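Local coordinates for protein enoyl-CoA hydratase (Mycobacterium avium, PDB 3OC7) that probably catalyses the reversible hydration of enoyl-CoA thioesters in fatty acid metabolism, as a member of the crotonase family that assembles from three chains, at residues D10-G13 and P14-G18; E194-D197 and A198-Q202; N33-S36 and T37-S41. All coordinates share one frame; numbering follows the deposited sequence.

Contact 1: residues D10-G13 and P14-G18; sequences DYAG and PAATG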
loop_
_atom_site.group_PDB
_atom_site.type_symbol
_atom_site.label_atom_id
_atom_site.label_comp_id
_atom_site.label_asym_id
_atom_site.label_seq_id
_atom_site.Cartn_x
_atom_site.Cartn_y
_atom_site.Cartn_z
ATOM N N ASP A 10 -21.114 -6.996 26.846
ATOM C CA ASP A 10 -21.407 -8.399 27.234
ATOM C C ASP A 10 -20.266 -9.356 26.855
ATOM O O ASP A 10 -19.677 -9.216 25.783
ATOM C CB ASP A 10 -22.732 -8.894 26.620
ATOM C CG ASP A 10 -23.046 -10.355 26.985
ATOM O OD1 ASP A 10 -23.506 -10.617 28.124
ATOM O OD2 ASP A 10 -22.826 -11.251 26.146
ATOM N N TYR A 11 -19.957 -10.316 27.733
ATOM C CA TYR A 11 -18.922 -11.344 27.508
ATOM C C TYR A 11 -19.558 -12.726 27.397
ATOM O O TYR A 11 -20.317 -13.130 28.291
ATOM C CB TYR A 11 -17.908 -11.351 28.668
ATOM C CG TYR A 11 -16.739 -12.327 28.482
ATOM C CD1 TYR A 11 -16.872 -13.697 28.783
ATOM C CD2 TYR A 11 -15.501 -11.887 28.014
ATOM C CE1 TYR A 11 -15.796 -14.587 28.611
ATOM C CE2 TYR A 11 -14.426 -12.768 27.833
ATOM C CZ TYR A 11 -14.584 -14.118 28.134
ATOM O OH TYR A 11 -13.525 -14.983 27.945
ATOM N N ALA A 12 -19.252 -13.436 26.313
ATOM C CA ALA A 12 -19.642 -14.844 26.121
ATOM C C ALA A 12 -18.423 -15.713 25.771
ATOM O O ALA A 12 -17.750 -15.484 24.755
ATOM C CB ALA A 12 -20.732 -14.973 25.049
ATOM N N GLY A 13 -18.121 -16.691 26.626
ATOM C CA GLY A 13 -16.959 -17.576 26.457
ATOM C C GLY A 13 -17.293 -18.899 25.774
ATOM O O GLY A 13 -18.439 -19.095 25.356
ATOM N N PRO A 14 -16.291 -19.803 25.644
ATOM C CA PRO A 14 -16.418 -21.098 24.945
ATOM C C PRO A 14 -17.645 -21.956 25.305
ATOM O O PRO A 14 -18.250 -22.550 24.409
ATOM C CB PRO A 14 -15.099 -21.806 25.282
ATOM C CG PRO A 14 -14.122 -20.673 25.375
ATOM C CD PRO A 14 -14.888 -19.537 26.022
ATOM N N ALA A 15 -18.028 -21.984 26.579
ATOM C CA ALA A 15 -19.197 -22.766 27.024
ATOM C C ALA A 15 -20.542 -22.253 26.473
ATOM O O ALA A 15 -21.526 -23.007 26.418
ATOM C CB ALA A 15 -19.234 -22.857 28.551
ATOM N N ALA A 16 -20.571 -20.985 26.056
ATOM C CA ALA A 16 -21.756 -20.359 25.456
ATOM C C ALA A 16 -21.668 -20.233 23.932
ATOM O O ALA A 16 -22.692 -20.269 23.243
ATOM C CB ALA A 16 -22.020 -18.997 26.084
ATOM N N THR A 17 -20.451 -20.059 23.413
ATOM C CA THR A 17 -20.240 -19.939 21.969
ATOM C C THR A 17 -20.151 -21.287 21.241
ATOM O O THR A 17 -20.445 -21.362 20.045
ATOM C CB THR A 17 -18.976 -19.099 21.622
ATOM O OG1 THR A 17 -17.802 -19.755 22.116
ATOM C CG2 THR A 17 -19.070 -17.688 22.200
ATOM N N GLY A 18 -19.753 -22.337 21.957
ATOM C CA GLY A 18 -19.575 -23.675 21.368
ATOM C C GLY A 18 -18.323 -23.836 20.516
ATOM O O GLY A 18 -18.292 -24.662 19.600
#
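The carbonyl oxygen of G13 is the hub of a one-turn helix, residues 14-17, that starts directly after strand 9-12, outermost in its sheet within this chain. Two backbone amides grip this single acceptor. A16 N lies 2.9 Å from G13 O and comes in from above the carbonyl plane, 40° out of it. T17 N, at 3.0 Å from G13 O, closes the four-residue helical step and stays much nearer the plane, tilted by 16°. G18 N then reaches P14 O at 2.9 Å, and G18 ends the turn with the positive phi that glycine tolerates easily.

Packing is tightest around that oxygen. G13 holds the N-cap position, and the P14 ring follows it as the first residue of the helix. From the far end T17 folds back over the carbonyl: its CG2 lies 3.5 Å from G13 O and 3.6 Å from A12 O, the methyl resting against both acceptors. With chi1 at 63°, T17 OG1 sits between its own backbone N and carbonyl carbon, while CG2 takes the place beside the N. The hydroxyl has its hydrogen-bond partner in V21 O, at the start of the next strand.

The other flank is loose and faces solvent. A12 CB and A16 CB are 4.4 Å apart, a light methyl-to-methyl touch. Behind the turn, A12 pairs through its backbone with R23, so the two antiparallel strands 9-12 and 21-26 are joined by this short helical connection. With small side chains and no charged pair across it, the turn draws its order chiefly from backbone hydrogen bonds, two of them converging on one oxygen.

Contact 2: residues E194-D197 and A198-Q202; sequences EDLD and AAIDQ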
loop_
_atom_site.group_PDB
_atom_site.type_symbol
_atom_site.label_atom_id
_atom_site.label_comp_id
_atom_site.label_asym_id
_atom_site.label_seq_id
_atom_site.Cartn_x
_atom_site.Cartn_y
_atom_site.Cartn_z
ATOM N N GLU A 194 -23.090 -10.273 2.328
ATOM C CA GLU A 194 -24.560 -10.196 2.471
ATOM C C GLU A 194 -25.076 -10.936 3.723
ATOM O O GLU A 194 -26.003 -10.450 4.386
ATOM C CB GLU A 194 -25.297 -10.684 1.209
ATOM C CG GLU A 194 -26.825 -10.367 1.244
ATOM C CD GLU A 194 -27.576 -10.763 -0.019
ATOM O OE1 GLU A 194 -27.502 -11.941 -0.432
ATOM O OE2 GLU A 194 -28.284 -9.903 -0.586
ATOM N N ASP A 195 -24.474 -12.089 4.034
ATOM C CA ASP A 195 -24.784 -12.884 5.232
ATOM C C ASP A 195 -23.594 -12.766 6.207
ATOM O O ASP A 195 -22.633 -13.553 6.137
ATOM C CB ASP A 195 -25.055 -14.360 4.837
ATOM C CG ASP A 195 -25.580 -15.236 6.004
ATOM O OD1 ASP A 195 -25.429 -14.909 7.203
ATOM O OD2 ASP A 195 -26.150 -16.313 5.695
ATOM N N LEU A 196 -23.657 -11.776 7.099
ATOM C CA LEU A 196 -22.592 -11.542 8.097
ATOM C C LEU A 196 -22.293 -12.745 9.008
ATOM O O LEU A 196 -21.114 -13.103 9.218
ATOM C CB LEU A 196 -22.858 -10.273 8.926
ATOM C CG LEU A 196 -21.866 -9.921 10.061
ATOM C CD1 LEU A 196 -20.446 -9.589 9.576
ATOM C CD2 LEU A 196 -22.409 -8.799 10.941
ATOM N N ASP A 197 -23.345 -13.370 9.544
ATOM C CA ASP A 197 -23.180 -14.511 10.473
ATOM C C ASP A 197 -22.451 -15.713 9.835
ATOM O O ASP A 197 -21.557 -16.326 10.459
ATOM C CB ASP A 197 -24.540 -14.954 11.038
ATOM C CG ASP A 197 -25.147 -13.932 12.004
ATOM O OD1 ASP A 197 -24.436 -13.002 12.451
ATOM O OD2 ASP A 197 -26.345 -14.068 12.331
ATOM N N ALA A 198 -22.815 -16.041 8.596
ATOM C CA ALA A 198 -22.161 -17.128 7.862
ATOM C C ALA A 198 -20.664 -16.853 7.599
ATOM O O ALA A 198 -19.834 -17.769 7.707
ATOM C CB ALA A 198 -22.899 -17.408 6.546
ATOM N N ALA A 199 -20.327 -15.604 7.261
ATOM C CA ALA A 199 -18.931 -15.229 6.995
ATOM C C ALA A 199 -18.056 -15.278 8.269
ATOM O O ALA A 199 -16.937 -15.818 8.243
ATOM C CB ALA A 199 -18.870 -13.844 6.310
ATOM N N ILE A 200 -18.573 -14.728 9.373
ATOM C CA ILE A 200 -17.894 -14.797 10.682
ATOM C C ILE A 200 -17.683 -16.253 11.135
ATOM O O ILE A 200 -16.577 -16.606 11.576
ATOM C CB ILE A 200 -18.631 -13.927 11.786
ATOM C CG1 ILE A 200 -18.586 -12.415 11.442
ATOM C CG2 ILE A 200 -18.100 -14.212 13.207
ATOM C CD1 ILE A 200 -17.204 -11.723 11.574
ATOM N N ASP A 201 -18.714 -17.105 11.009
ATOM C CA ASP A 201 -18.593 -18.517 11.415
ATOM C C ASP A 201 -17.459 -19.230 10.649
ATOM O O ASP A 201 -16.656 -19.965 11.258
ATOM C CB ASP A 201 -19.938 -19.268 11.260
ATOM C CG ASP A 201 -20.935 -18.995 12.417
ATOM O OD1 ASP A 201 -20.576 -18.360 13.433
ATOM O OD2 ASP A 201 -22.105 -19.435 12.303
ATOM N N GLN A 202 -17.355 -18.974 9.345
ATOM C CA GLN A 202 -16.282 -19.600 8.551
ATOM C C GLN A 202 -14.877 -19.104 8.938
ATOM O O GLN A 202 -13.940 -19.918 9.049
ATOM C CB GLN A 202 -16.518 -19.458 7.041
ATOM C CG GLN A 202 -15.547 -20.305 6.192
ATOM C CD GLN A 202 -15.597 -21.803 6.528
ATOM O OE1 GLN A 202 -14.585 -22.408 6.898
ATOM N NE2 GLN A 202 -16.781 -22.398 6.400
#
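D195 lays its carboxylate over the A198 methyl at the start of helix 196-208: A198 CB is 3.5 Å from D195 CG and about equally far from OD2. D195 is the N-cap. Its CG stands anti to the backbone N (chi1 -172°), which brings OD1 to 3.2 Å from A198 N. The bond is nearly straight at the hydrogen, 165°, yet the amide meets OD1 from well above the carboxylate plane. Being an acidic cap at the positive end of the helix dipole, D195 is probably favoured in its ionised form.

L196 and I200, one turn apart, run side by side and point the same way, with L196 CD1 against I200 CG1 at 3.9 Å. I200 CG1 also rests 3.4 Å from L196 O, the oxygen that accepts from I200 N. D197 and D201 share another face; D197 OD1 and D201 OD1 stand 6.7 Å apart, so the like charges do not touch. The backbone links the same two residues, D201 N being bonded to D197 O.

The helix is thus split between an acidic, exposed side and an apolar one. L196, A199 and I200 press on V134 of strand 132-135, and I200 also reaches I112 and A114 of strand 111-115, seating the helix against the six-stranded sheet near its 191-192 edge.

Contact 3: residues N33-S36 and T37-S41; sequences NALS and TALVS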
loop_
_atom_site.group_PDB
_atom_site.type_symbol
_atom_site.label_atom_id
_atom_site.label_comp_id
_atom_site.label_asym_id
_atom_site.label_seq_id
_atom_site.Cartn_x
_atom_site.Cartn_y
_atom_site.Cartn_z
ATOM N N ASN A 33 -23.925 3.277 21.238
ATOM C CA ASN A 33 -22.627 2.630 21.482
ATOM C C ASN A 33 -21.434 3.607 21.510
ATOM O O ASN A 33 -20.340 3.301 20.996
ATOM C CB ASN A 33 -22.395 1.464 20.493
ATOM C CG ASN A 33 -23.423 0.325 20.643
ATOM O OD1 ASN A 33 -23.951 0.073 21.733
ATOM N ND2 ASN A 33 -23.673 -0.401 19.548
ATOM N N ALA A 34 -21.641 4.777 22.115
ATOM C CA ALA A 34 -20.576 5.787 22.241
ATOM C C ALA A 34 -19.460 5.357 23.196
ATOM O O ALA A 34 -19.678 4.555 24.109
ATOM C CB ALA A 34 -21.161 7.151 22.673
ATOM N N LEU A 35 -18.266 5.922 22.985
ATOM C CA LEU A 35 -17.069 5.583 23.779
ATOM C C LEU A 35 -16.967 6.298 25.142
ATOM O O LEU A 35 -16.069 7.119 25.359
ATOM C CB LEU A 35 -15.803 5.812 22.945
ATOM C CG LEU A 35 -15.660 4.969 21.674
ATOM C CD1 LEU A 35 -14.918 5.743 20.584
ATOM C CD2 LEU A 35 -14.988 3.627 21.951
ATOM N N SER A 36 -17.883 5.975 26.053
ATOM C CA SER A 36 -17.869 6.505 27.425
ATOM C C SER A 36 -16.736 5.890 28.257
ATOM O O SER A 36 -16.191 4.843 27.879
ATOM C CB SER A 36 -19.221 6.236 28.101
ATOM O OG SER A 36 -19.460 4.850 28.286
ATOM N N THR A 37 -16.390 6.505 29.400
ATOM C CA THR A 37 -15.355 5.969 30.300
ATOM C C THR A 37 -15.663 4.534 30.730
ATOM O O THR A 37 -14.781 3.664 30.735
ATOM C CB THR A 37 -15.179 6.849 31.583
ATOM O OG1 THR A 37 -14.757 8.164 31.215
ATOM C CG2 THR A 37 -14.156 6.249 32.555
ATOM N N ALA A 38 -16.925 4.296 31.099
ATOM C CA ALA A 38 -17.372 2.975 31.538
ATOM C C ALA A 38 -17.292 1.916 30.431
ATOM O O ALA A 38 -16.824 0.796 30.673
ATOM C CB ALA A 38 -18.803 3.045 32.113
ATOM N N LEU A 39 -17.761 2.252 29.226
ATOM C CA LEU A 39 -17.676 1.293 28.103
ATOM C C LEU A 39 -16.213 0.928 27.774
ATOM O O LEU A 39 -15.887 -0.255 27.558
ATOM C CB LEU A 39 -18.414 1.801 26.851
ATOM C CG LEU A 39 -18.507 0.841 25.654
ATOM C CD1 LEU A 39 -19.871 0.925 24.953
ATOM C CD2 LEU A 39 -17.371 1.060 24.662
ATOM N N VAL A 40 -15.338 1.932 27.752
ATOM C CA VAL A 40 -13.896 1.722 27.513
ATOM C C VAL A 40 -13.225 0.823 28.574
ATOM O O VAL A 40 -12.521 -0.130 28.224
ATOM C CB VAL A 40 -13.151 3.084 27.325
ATOM C CG1 VAL A 40 -11.640 2.885 27.274
ATOM C CG2 VAL A 40 -13.597 3.766 26.033
ATOM N N SER A 41 -13.472 1.077 29.863
ATOM C CA SER A 41 -12.966 0.201 30.948
ATOM C C SER A 41 -13.446 -1.254 30.823
ATOM O O SER A 41 -12.659 -2.203 31.016
ATOM C CB SER A 41 -13.329 0.751 32.351
ATOM O OG SER A 41 -12.666 1.976 32.613
#
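S36 is the N-cap of helix 37-52, and its hydroxyl oxygen takes the amide of L39 in a capping bond of 3.2 Å from L39 N to S36 OG, with an angle of 162° at the hydrogen. A chi1 of 66° sets OG between the backbone N and the carbonyl carbon of S36, facing L39 N. There it also lies 3.5 Å from L39 CB. The backbone of the same residue starts the regular helix, since S36 O accepts from V40 N at 3.0 Å. One residue therefore serves two successive amides of the first turn, one through its side chain and one through its main chain.

Apolar side chains flank this polar cap. V40 CG2 lies 3.4 Å from S36 O, beyond the end of the carbonyl, and approaches L35 CB at 4.3 Å. L39, by contrast, extends CG anti to its N (chi1 -175°) and reaches back to A34 O. L35 and L39 meet more loosely through their CD2 methyls.

Further out, L35 is the centre of an inverse gamma turn, in which S36 N makes a weak bond to A34 O, and L35 is also backbone-bonded to G71. Ahead of it N33, buried and with positive phi, ties the loop to its surroundings: OD1 accepts from S28 N, and ND2 donates to the carbonyl oxygens of T64 and T67. L26 of strand 21-26 packs on both N33 and L39, so strand, loop and helix meet here. At the loop end of L39, its CD1 lies 3.7 Å from A34 O.

All three contacts start a helix, but in different settings. Contacts 1 and 2 are surface contacts on the same side of the chain's centre, about 18 Å apart between centres; contact 3 is partly buried and its centre lies only 12 Å from that of the chain. Contacts 1 and 3 both adjoin strand 21-26, one at the turn leading into it and the other in the loop after it, whereas contact 2 packs on strands 111-115 and 132-135. Their N-caps differ: G13, which has no side chain, the exposed D195 carboxylate, and a serine hydroxyl, S36, lying against L39.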